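Long-range contacts in Endonuclease/exonuclease/phosphatase domain-containing protein (Enterococcus faecalis, PDB 3L1W), which is of unknown function but belongs to the endonuclease/exonuclease/phosphatase family and may act as a 3'-5' RNA exonuclease: residues Lys182-Tyr193 against Tyr216-Thr227; Thr59-Gly67 against Gly107-Gly115. All coordinates share one frame; numbering follows the deposited sequence.

Contact 1. Residues Lys182-Tyr193 against Tyr216-Thr227; sequences KFQDSKNLATHY and YIYVKGWQVQQT. With SO4 (sulfate ion), chain J.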
loop_
_atom_site.group_PDB
_atom_site.type_symbol
_atom_site.label_atom_id
_atom_site.label_comp_id
_atom_site.label_asym_id
_atom_site.label_seq_id
_atom_site.Cartn_x
_atom_site.Cartn_y
_atom_site.Cartn_z
ATOM N N LYS A 182 -26.143 16.088 -0.965
ATOM C CA LYS A 182 -25.084 16.996 -1.410
ATOM C C LYS A 182 -23.764 16.317 -1.794
ATOM O O LYS A 182 -22.967 16.897 -2.531
ATOM C CB LYS A 182 -24.808 18.074 -0.353
ATOM C CG LYS A 182 -25.948 19.071 -0.158
ATOM C CD LYS A 182 -25.628 20.070 0.944
ATOM C CE LYS A 182 -26.844 20.936 1.284
ATOM N NZ LYS A 182 -27.231 21.821 0.155
ATOM N N PHE A 183 -23.534 15.105 -1.291
ATOM C CA PHE A 183 -22.254 14.415 -1.480
ATOM C C PHE A 183 -22.426 13.088 -2.188
ATOM O O PHE A 183 -23.516 12.510 -2.195
ATOM C CB PHE A 183 -21.592 14.118 -0.120
ATOM C CG PHE A 183 -21.162 15.344 0.635
ATOM C CD1 PHE A 183 -19.854 15.799 0.555
ATOM C CD2 PHE A 183 -22.067 16.041 1.426
ATOM C CE1 PHE A 183 -19.457 16.933 1.247
ATOM C CE2 PHE A 183 -21.670 17.171 2.124
ATOM C CZ PHE A 183 -20.366 17.610 2.031
ATOM N N GLN A 184 -21.333 12.587 -2.757
ATOM C CA GLN A 184 -21.313 11.238 -3.313
ATOM C C GLN A 184 -20.310 10.370 -2.569
ATOM O O GLN A 184 -19.242 10.845 -2.185
ATOM C CB GLN A 184 -20.930 11.274 -4.793
ATOM C CG GLN A 184 -21.908 12.001 -5.675
ATOM C CD GLN A 184 -21.533 11.878 -7.141
ATOM O OE1 GLN A 184 -20.538 12.453 -7.591
ATOM N NE2 GLN A 184 -22.321 11.119 -7.893
ATOM N N ASP A 185 -20.653 9.098 -2.368
ATOM C CA ASP A 185 -19.733 8.140 -1.769
ATOM C C ASP A 185 -18.631 7.799 -2.770
ATOM O O ASP A 185 -18.884 7.165 -3.798
ATOM C CB ASP A 185 -20.486 6.876 -1.345
ATOM C CG ASP A 185 -19.597 5.867 -0.651
ATOM O OD1 ASP A 185 -18.361 6.024 -0.677
ATOM O OD2 ASP A 185 -20.142 4.897 -0.080
ATOM N N SER A 186 -17.410 8.227 -2.467
ATOM C CA SER A 186 -16.286 8.058 -3.395
ATOM C C SER A 186 -16.039 6.613 -3.851
ATOM O O SER A 186 -15.574 6.388 -4.964
ATOM C CB SER A 186 -15.011 8.635 -2.777
ATOM O OG SER A 186 -14.638 7.910 -1.617
ATOM N N LYS A 187 -16.334 5.635 -3.000
ATOM C CA LYS A 187 -15.972 4.255 -3.331
ATOM C C LYS A 187 -16.848 3.636 -4.422
ATOM O O LYS A 187 -16.525 2.559 -4.935
ATOM C CB LYS A 187 -15.912 3.357 -2.080
ATOM C CG LYS A 187 -17.259 2.987 -1.464
ATOM C CD LYS A 187 -17.072 1.879 -0.419
ATOM C CE LYS A 187 -18.371 1.528 0.312
ATOM N NZ LYS A 187 -18.899 2.636 1.177
ATOM N N ASN A 188 -17.940 4.315 -4.780
ATOM C CA ASN A 188 -18.786 3.855 -5.884
ATOM C C ASN A 188 -18.512 4.605 -7.188
ATOM O O ASN A 188 -19.159 4.348 -8.207
ATOM C CB ASN A 188 -20.267 3.998 -5.525
ATOM C CG ASN A 188 -20.680 3.097 -4.379
ATOM O OD1 ASN A 188 -20.091 2.043 -4.171
ATOM N ND2 ASN A 188 -21.698 3.512 -3.627
ATOM N N LEU A 189 -17.552 5.523 -7.150
ATOM C CA LEU A 189 -17.298 6.415 -8.278
ATOM C C LEU A 189 -16.170 5.962 -9.195
ATOM O O LEU A 189 -16.060 6.434 -10.332
ATOM C CB LEU A 189 -17.009 7.830 -7.789
ATOM C CG LEU A 189 -18.170 8.561 -7.121
ATOM C CD1 LEU A 189 -17.742 9.976 -6.819
ATOM C CD2 LEU A 189 -19.420 8.529 -7.997
ATOM N N ALA A 190 -15.332 5.057 -8.712
ATOM C CA ALA A 190 -14.217 4.583 -9.516
ATOM C C ALA A 190 -13.886 3.162 -9.103
ATOM O O ALA A 190 -14.724 2.478 -8.518
ATOM C CB ALA A 190 -13.008 5.499 -9.339
ATOM N N THR A 191 -12.674 2.715 -9.411
ATOM C CA THR A 191 -12.237 1.392 -8.994
ATOM C C THR A 191 -11.906 1.398 -7.502
ATOM O O THR A 191 -11.278 2.331 -7.004
ATOM C CB THR A 191 -11.003 0.938 -9.797
ATOM O OG1 THR A 191 -11.255 1.118 -11.197
ATOM C CG2 THR A 191 -10.691 -0.527 -9.523
ATOM N N HIS A 192 -12.361 0.364 -6.793
ATOM C CA HIS A 192 -12.079 0.226 -5.365
ATOM C C HIS A 192 -11.203 -0.994 -5.098
ATOM O O HIS A 192 -11.524 -2.097 -5.534
ATOM C CB HIS A 192 -13.366 0.100 -4.550
ATOM C CG HIS A 192 -13.125 0.012 -3.075
ATOM N ND1 HIS A 192 -12.808 1.112 -2.308
ATOM C CD2 HIS A 192 -13.112 -1.049 -2.232
ATOM C CE1 HIS A 192 -12.639 0.737 -1.052
ATOM N NE2 HIS A 192 -12.807 -0.572 -0.982
ATOM N N TYR A 193 -10.104 -0.788 -4.375
ATOM C CA TYR A 193 -9.155 -1.859 -4.088
ATOM C C TYR A 193 -9.329 -2.275 -2.638
ATOM O O TYR A 193 -9.455 -1.424 -1.758
ATOM C CB TYR A 193 -7.718 -1.376 -4.342
ATOM C CG TYR A 193 -6.655 -2.427 -4.087
ATOM C CD1 TYR A 193 -6.599 -3.581 -4.855
ATOM C CD2 TYR A 193 -5.700 -2.255 -3.085
ATOM C CE1 TYR A 193 -5.631 -4.545 -4.634
ATOM C CE2 TYR A 193 -4.725 -3.219 -2.846
ATOM C CZ TYR A 193 -4.693 -4.358 -3.628
ATOM O OH TYR A 193 -3.749 -5.337 -3.413
ATOM N N TYR A 216 -16.311 6.213 5.765
ATOM C CA TYR A 216 -16.667 6.739 4.450
ATOM C C TYR A 216 -15.832 7.944 4.058
ATOM O O TYR A 216 -15.397 8.726 4.910
ATOM C CB TYR A 216 -18.142 7.159 4.423
ATOM C CG TYR A 216 -19.093 5.999 4.557
ATOM C CD1 TYR A 216 -19.707 5.446 3.440
ATOM C CD2 TYR A 216 -19.352 5.435 5.798
ATOM C CE1 TYR A 216 -20.566 4.364 3.560
ATOM C CE2 TYR A 216 -20.193 4.349 5.926
ATOM C CZ TYR A 216 -20.800 3.825 4.810
ATOM O OH TYR A 216 -21.645 2.754 4.944
ATOM N N ILE A 217 -15.631 8.090 2.752
ATOM C CA ILE A 217 -15.093 9.314 2.191
ATOM C C ILE A 217 -16.127 9.840 1.209
ATOM O O ILE A 217 -16.300 9.296 0.116
ATOM C CB ILE A 217 -13.731 9.087 1.501
ATOM C CG1 ILE A 217 -12.691 8.633 2.526
ATOM C CG2 ILE A 217 -13.266 10.355 0.784
ATOM C CD1 ILE A 217 -11.300 8.354 1.898
ATOM N N TYR A 218 -16.832 10.887 1.627
ATOM C CA TYR A 218 -17.854 11.524 0.797
ATOM C C TYR A 218 -17.264 12.760 0.133
ATOM O O TYR A 218 -16.514 13.518 0.762
ATOM C CB TYR A 218 -19.071 11.916 1.650
ATOM C CG TYR A 218 -20.104 10.817 1.799
ATOM C CD1 TYR A 218 -21.016 10.567 0.786
ATOM C CD2 TYR A 218 -20.187 10.058 2.966
ATOM C CE1 TYR A 218 -21.976 9.571 0.911
ATOM C CE2 TYR A 218 -21.148 9.056 3.109
ATOM C CZ TYR A 218 -22.040 8.822 2.074
ATOM O OH TYR A 218 -22.999 7.847 2.189
ATOM N N VAL A 219 -17.610 12.977 -1.130
ATOM C CA VAL A 219 -17.025 14.080 -1.879
ATOM C C VAL A 219 -18.066 14.997 -2.498
ATOM O O VAL A 219 -19.148 14.559 -2.901
ATOM C CB VAL A 219 -16.057 13.567 -2.976
ATOM C CG1 VAL A 219 -14.937 12.727 -2.351
ATOM C CG2 VAL A 219 -16.802 12.761 -4.026
ATOM N N LYS A 220 -17.729 16.280 -2.550
ATOM C CA LYS A 220 -18.504 17.265 -3.296
ATOM C C LYS A 220 -17.523 18.158 -4.035
ATOM O O LYS A 220 -16.678 18.804 -3.416
ATOM C CB LYS A 220 -19.391 18.104 -2.369
ATOM C CG LYS A 220 -19.992 19.359 -3.027
ATOM C CD LYS A 220 -20.465 20.331 -1.968
ATOM C CE LYS A 220 -20.743 21.718 -2.528
ATOM N NZ LYS A 220 -19.492 22.487 -2.778
ATOM N N GLY A 221 -17.617 18.166 -5.361
ATOM C CA GLY A 221 -16.752 18.998 -6.183
ATOM C C GLY A 221 -15.417 18.360 -6.524
ATOM O O GLY A 221 -14.431 19.062 -6.763
ATOM N N TRP A 222 -15.376 17.030 -6.539
ATOM C CA TRP A 222 -14.142 16.299 -6.828
ATOM C C TRP A 222 -14.337 15.214 -7.868
ATOM O O TRP A 222 -15.390 14.588 -7.935
ATOM C CB TRP A 222 -13.592 15.621 -5.570
ATOM C CG TRP A 222 -13.234 16.557 -4.474
ATOM C CD1 TRP A 222 -14.048 16.994 -3.471
ATOM C CD2 TRP A 222 -11.962 17.174 -4.261
ATOM N NE1 TRP A 222 -13.364 17.853 -2.649
ATOM C CE2 TRP A 222 -12.079 17.977 -3.109
ATOM C CE3 TRP A 222 -10.736 17.128 -4.933
ATOM C CZ2 TRP A 222 -11.016 18.731 -2.611
ATOM C CZ3 TRP A 222 -9.683 17.876 -4.437
ATOM C CH2 TRP A 222 -9.831 18.665 -3.288
ATOM N N GLN A 223 -13.301 14.985 -8.662
ATOM C CA GLN A 223 -13.222 13.793 -9.490
ATOM C C GLN A 223 -12.509 12.722 -8.678
ATOM O O GLN A 223 -11.438 12.972 -8.131
ATOM C CB GLN A 223 -12.425 14.058 -10.764
ATOM C CG GLN A 223 -12.332 12.822 -11.661
ATOM C CD GLN A 223 -11.446 13.020 -12.876
ATOM O OE1 GLN A 223 -10.664 13.969 -12.947
ATOM N NE2 GLN A 223 -11.562 12.113 -13.842
ATOM N N VAL A 224 -13.095 11.533 -8.600
ATOM C CA VAL A 224 -12.455 10.426 -7.890
ATOM C C VAL A 224 -11.758 9.478 -8.867
ATOM O O VAL A 224 -12.371 9.013 -9.834
ATOM C CB VAL A 224 -13.476 9.661 -7.051
ATOM C CG1 VAL A 224 -12.812 8.473 -6.345
ATOM C CG2 VAL A 224 -14.108 10.606 -6.040
ATOM N N GLN A 225 -10.476 9.219 -8.619
ATOM C CA GLN A 225 -9.656 8.360 -9.477
ATOM C C GLN A 225 -9.630 6.914 -9.010
ATOM O O GLN A 225 -9.509 5.987 -9.820
ATOM C CB GLN A 225 -8.218 8.872 -9.538
ATOM C CG GLN A 225 -8.006 10.004 -10.516
ATOM C CD GLN A 225 -8.439 11.325 -9.953
ATOM O OE1 GLN A 225 -9.349 11.972 -10.480
ATOM N NE2 GLN A 225 -7.796 11.740 -8.865
ATOM N N GLN A 226 -9.717 6.730 -7.698
ATOM C CA GLN A 226 -9.761 5.407 -7.106
ATOM C C GLN A 226 -9.874 5.503 -5.592
ATOM O O GLN A 226 -9.681 6.568 -4.998
ATOM C CB GLN A 226 -8.527 4.607 -7.482
ATOM C CG GLN A 226 -7.241 5.228 -7.007
ATOM C CD GLN A 226 -6.068 4.295 -7.193
ATOM O OE1 GLN A 226 -5.647 3.625 -6.252
ATOM N NE2 GLN A 226 -5.540 4.238 -8.410
ATOM N N THR A 227 -10.276 4.394 -4.987
ATOM C CA THR A 227 -10.388 4.313 -3.541
ATOM C C THR A 227 -9.811 2.972 -3.110
ATOM O O THR A 227 -9.667 2.066 -3.931
ATOM C CB THR A 227 -11.849 4.418 -3.058
ATOM O OG1 THR A 227 -12.644 3.425 -3.719
ATOM C CG2 THR A 227 -12.431 5.804 -3.376
HETATM S S SO4 J . -30.039 23.202 1.612
HETATM O O1 SO4 J . -29.476 22.785 2.893
HETATM O O2 SO4 J . -29.041 23.941 0.844
HETATM O O3 SO4 J . -30.462 22.020 0.866
HETATM O O4 SO4 J . -31.199 24.057 1.842
HETATM O O HOH W 1 -16.316 5.827 1.145
HETATM O O HOH W 2 -13.846 4.427 -6.263
#
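Phe183 packs its CB against Tyr218, 3.7 Å from CD1, while its ring reaches obliquely along the backbone to CB of Lys220. Gln184 then pairs with Val219 as an antiparallel hydrogen-bonded pair. The bond from Gln184 N to Val219 O is 2.9 Å and nearly straight. Asp185 forms the next, non-hydrogen-bonded pair with Tyr218. Its OD2 lies at the edge of the Tyr216 ring, near the ring plane, with the carboxylate turned 62° from it. Ser186 ends this pairing with a double grip on Ile217 O. Ser186 N donates to Ile217 O at 3.0 Å, and Ser186 OG donates to it at 2.8 Å. OG can turn back to that carbonyl because it sits between the backbone N and the carbonyl carbon (chi1 64°). Lys187 N donates to Asp185 OD1, making an Asx turn, and Lys187 NZ forms a salt bridge with Asp185 OD2 on its syn lone pair. A water ties Asp185 OD1 to Ile217 N. After the short 3-10 turn, Leu189 CD1 meets Val224 CG2 at 3.8 Å, the two side chains crossing at about a right angle. Ala190 CB rests on the carbonyl oxygens of Val224 and Gln225. Thr191 O accepts from Thr227 N, and Tyr193 N donates to Thr227 O at 2.9 Å, so the second pairing is parallel. His192 ND1 and Thr227 OG1 share a hydrogen bond of 2.7 Å, with OG1 near the imidazole plane. His192 NE2 is hydrogen-bonded to Pro195 O. Tyr193 turns outward to stack on Phe33 of the second subunit. Segment 182-193 thus supplies an edge strand to each of two sheets, antiparallel in one and parallel in the other, within the two-sheet alpha/beta sandwich of the DNase I-like fold.

Contact 2. Residues Thr59-Gly67 against Gly107-Gly115; sequences TCLSAEREG and GCPRIALWG. With EDO (1,2-ethanediol), chain K.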
loop_
_atom_site.group_PDB
_atom_site.type_symbol
_atom_site.label_atom_id
_atom_site.label_comp_id
_atom_site.label_asym_id
_atom_site.label_seq_id
_atom_site.Cartn_x
_atom_site.Cartn_y
_atom_site.Cartn_z
ATOM N N THR A 59 2.139 17.188 9.978
ATOM C CA THR A 59 1.625 18.248 10.838
ATOM C C THR A 59 0.280 17.765 11.359
ATOM O O THR A 59 -0.460 17.098 10.638
ATOM C CB THR A 59 1.477 19.557 10.045
ATOM O OG1 THR A 59 2.768 19.957 9.573
ATOM C CG2 THR A 59 0.922 20.674 10.932
ATOM N N CYS A 60 -0.014 18.072 12.621
ATOM C CA CYS A 60 -1.208 17.575 13.294
ATOM C C CYS A 60 -2.078 18.699 13.828
ATOM O O CYS A 60 -1.658 19.456 14.701
ATOM C CB CYS A 60 -0.803 16.677 14.464
ATOM S SG CYS A 60 -2.201 15.971 15.361
ATOM N N LEU A 61 -3.284 18.799 13.283
ATOM C CA LEU A 61 -4.337 19.639 13.823
ATOM C C LEU A 61 -5.200 18.738 14.692
ATOM O O LEU A 61 -5.563 17.645 14.277
ATOM C CB LEU A 61 -5.184 20.172 12.673
ATOM C CG LEU A 61 -6.537 20.775 13.034
ATOM C CD1 LEU A 61 -6.345 22.115 13.742
ATOM C CD2 LEU A 61 -7.367 20.944 11.766
ATOM N N SER A 62 -5.535 19.177 15.900
ATOM C CA SER A 62 -6.360 18.329 16.755
ATOM C C SER A 62 -7.300 19.123 17.643
ATOM O O SER A 62 -7.120 20.319 17.845
ATOM C CB SER A 62 -5.505 17.403 17.624
ATOM O OG SER A 62 -4.821 18.132 18.629
ATOM N N ALA A 63 -8.306 18.429 18.164
ATOM C CA ALA A 63 -9.266 19.011 19.099
ATOM C C ALA A 63 -9.886 17.847 19.842
ATOM O O ALA A 63 -9.860 16.717 19.355
ATOM C CB ALA A 63 -10.329 19.798 18.354
ATOM N N GLU A 64 -10.415 18.089 21.032
ATOM C CA GLU A 64 -10.988 16.979 21.789
ATOM C C GLU A 64 -12.360 17.328 22.349
ATOM O O GLU A 64 -12.732 18.497 22.405
ATOM C CB GLU A 64 -10.013 16.449 22.846
ATOM C CG GLU A 64 -9.465 17.501 23.779
ATOM C CD GLU A 64 -10.506 17.993 24.752
ATOM O OE1 GLU A 64 -11.116 17.144 25.434
ATOM O OE2 GLU A 64 -10.708 19.223 24.831
ATOM N N ARG A 65 -13.103 16.304 22.752
ATOM C CA ARG A 65 -14.532 16.471 22.962
ATOM C C ARG A 65 -14.919 16.959 24.357
ATOM O O ARG A 65 -16.048 17.399 24.564
ATOM C CB ARG A 65 -15.282 15.184 22.595
ATOM C CG ARG A 65 -15.057 14.031 23.550
ATOM C CD ARG A 65 -15.591 12.720 22.980
ATOM N NE ARG A 65 -15.630 11.686 24.007
ATOM C CZ ARG A 65 -16.046 10.441 23.812
ATOM N NH1 ARG A 65 -16.044 9.581 24.821
ATOM N NH2 ARG A 65 -16.459 10.054 22.615
ATOM N N GLU A 66 -13.988 16.914 25.307
ATOM C CA GLU A 66 -14.321 17.365 26.662
ATOM C C GLU A 66 -14.168 18.868 26.833
ATOM O O GLU A 66 -14.857 19.476 27.647
ATOM C CB GLU A 66 -13.510 16.613 27.722
ATOM C CG GLU A 66 -13.780 15.113 27.755
ATOM C CD GLU A 66 -15.239 14.780 28.036
ATOM O OE1 GLU A 66 -15.892 15.542 28.781
ATOM O OE2 GLU A 66 -15.731 13.754 27.518
ATOM N N GLY A 67 -13.270 19.468 26.060
ATOM C CA GLY A 67 -13.037 20.898 26.149
ATOM C C GLY A 67 -11.869 21.247 27.053
ATOM O O GLY A 67 -11.225 22.282 26.873
ATOM N N GLY A 107 -25.076 9.901 23.462
ATOM C CA GLY A 107 -24.609 9.351 24.723
ATOM C C GLY A 107 -23.389 10.039 25.311
ATOM O O GLY A 107 -22.963 9.728 26.421
ATOM N N CYS A 108 -22.814 10.977 24.569
ATOM C CA CYS A 108 -21.599 11.645 25.016
ATOM C C CYS A 108 -21.323 12.858 24.137
ATOM O O CYS A 108 -21.884 12.972 23.049
ATOM C CB CYS A 108 -20.414 10.677 24.950
ATOM S SG CYS A 108 -19.960 10.167 23.265
ATOM N N PRO A 109 -20.461 13.769 24.607
ATOM C CA PRO A 109 -20.078 14.883 23.738
ATOM C C PRO A 109 -19.401 14.340 22.489
ATOM O O PRO A 109 -18.655 13.355 22.566
ATOM C CB PRO A 109 -19.081 15.675 24.595
ATOM C CG PRO A 109 -19.343 15.242 26.001
ATOM C CD PRO A 109 -19.761 13.812 25.900
ATOM N N ARG A 110 -19.705 14.941 21.343
ATOM C CA ARG A 110 -19.060 14.589 20.090
ATOM C C ARG A 110 -18.679 15.886 19.421
ATOM O O ARG A 110 -19.397 16.883 19.536
ATOM C CB ARG A 110 -20.011 13.822 19.168
ATOM C CG ARG A 110 -20.414 12.461 19.680
ATOM C CD ARG A 110 -19.387 11.417 19.329
ATOM N NE ARG A 110 -19.706 10.146 19.968
ATOM C CZ ARG A 110 -18.960 9.055 19.864
ATOM N NH1 ARG A 110 -17.857 9.079 19.127
ATOM N NH2 ARG A 110 -19.322 7.941 20.485
ATOM N N ILE A 111 -17.553 15.884 18.727
ATOM C CA ILE A 111 -17.164 17.075 17.998
ATOM C C ILE A 111 -16.958 16.766 16.529
ATOM O O ILE A 111 -16.804 15.609 16.128
ATOM C CB ILE A 111 -15.871 17.701 18.552
ATOM C CG1 ILE A 111 -14.712 16.708 18.466
ATOM C CG2 ILE A 111 -16.083 18.185 19.996
ATOM C CD1 ILE A 111 -13.344 17.380 18.517
ATOM N N ALA A 112 -16.983 17.815 15.724
ATOM C CA ALA A 112 -16.438 17.740 14.381
ATOM C C ALA A 112 -15.252 18.676 14.320
ATOM O O ALA A 112 -15.258 19.757 14.919
ATOM C CB ALA A 112 -17.478 18.120 13.339
ATOM N N LEU A 113 -14.229 18.247 13.591
ATOM C CA LEU A 113 -13.016 19.030 13.406
ATOM C C LEU A 113 -12.908 19.291 11.914
ATOM O O LEU A 113 -12.997 18.362 11.113
ATOM C CB LEU A 113 -11.799 18.221 13.882
ATOM C CG LEU A 113 -10.401 18.806 13.629
ATOM C CD1 LEU A 113 -10.230 20.158 14.323
ATOM C CD2 LEU A 113 -9.275 17.830 14.026
ATOM N N TRP A 114 -12.718 20.548 11.526
ATOM C CA TRP A 114 -12.614 20.862 10.105
ATOM C C TRP A 114 -11.393 21.731 9.802
ATOM O O TRP A 114 -10.822 22.379 10.695
ATOM C CB TRP A 114 -13.906 21.539 9.618
ATOM C CG TRP A 114 -14.170 22.840 10.327
ATOM C CD1 TRP A 114 -14.902 23.024 11.465
ATOM C CD2 TRP A 114 -13.684 24.136 9.950
ATOM N NE1 TRP A 114 -14.897 24.352 11.821
ATOM C CE2 TRP A 114 -14.160 25.054 10.904
ATOM C CE3 TRP A 114 -12.888 24.602 8.900
ATOM C CZ2 TRP A 114 -13.869 26.418 10.836
ATOM C CZ3 TRP A 114 -12.601 25.951 8.833
ATOM C CH2 TRP A 114 -13.092 26.847 9.794
ATOM N N GLY A 115 -10.992 21.724 8.536
ATOM C CA GLY A 115 -9.919 22.582 8.066
ATOM C C GLY A 115 -10.186 23.049 6.653
ATOM O O GLY A 115 -10.733 22.304 5.829
HETATM C C1 EDO K . -18.112 27.052 13.431
HETATM O O1 EDO K . -18.373 27.614 12.136
HETATM C C2 EDO K . -17.277 25.791 13.261
HETATM O O2 EDO K . -16.087 25.837 14.057
#
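Cys108 SG lies over one face of the Arg65 guanidinium, 3.6 Å from NH2. Arg65 has two conformers, so contacts of its side chain are tentative and hold for the one modelled here. Pro109 CB is 3.5 Å from the backbone Arg65 O. The extended Arg65 chain passes the Pro109 carbonyl, with CD 3.2 Å from Pro109 O. This oxygen is buried and has no polar partner in the model. Arg110 lies alongside Arg65 and points the same way. Arg65 NH2 sits 3.8 Å above the centre of the Arg110 guanidinium, the two planes 77° apart. Asp134 forms a salt bridge with Arg110 NE, which probably eases the closeness of the charges. Ile111 divides its branches: CG2 packs on Arg65 CA, and CD1 meets Ala63 CB at 3.9 Å. Leu113 CD1 fits between Ala63 CB and Leu61 CD2, 3.9 Å from the latter. Its CD2 lies against Leu61 O. Trp114 points away from segment 59-67 and donates from NE1 to a bound ethanediol. Strands 59-64 and 111-115 run nearly antiparallel, at 163°, in different sheets. Their alternate side chains interleave as in the apolar interior of a beta sandwich, here the DNase I-like fold.

Both contacts involve the same two sheets, in different ways. In contact 1 the chain adds a strand to each sheet by backbone pairing. In contact 2 side chains join one sheet to the other. Strands 59-64 and 191-193 are the two outermost strands of one sheet, while 184-185 lies at an edge of the other, where 111-119 is second from the far edge. The contacts lie on opposite sides of the chain's centre. Their own centres are 24 Å apart, and their nearest atoms are about 9 Å apart, so they do not touch. The sulfate hydrogen-bonded to Lys182 and His153 and the ethanediol at Trp114 probably come from the crystallisation liquor and do not by themselves mark an active site.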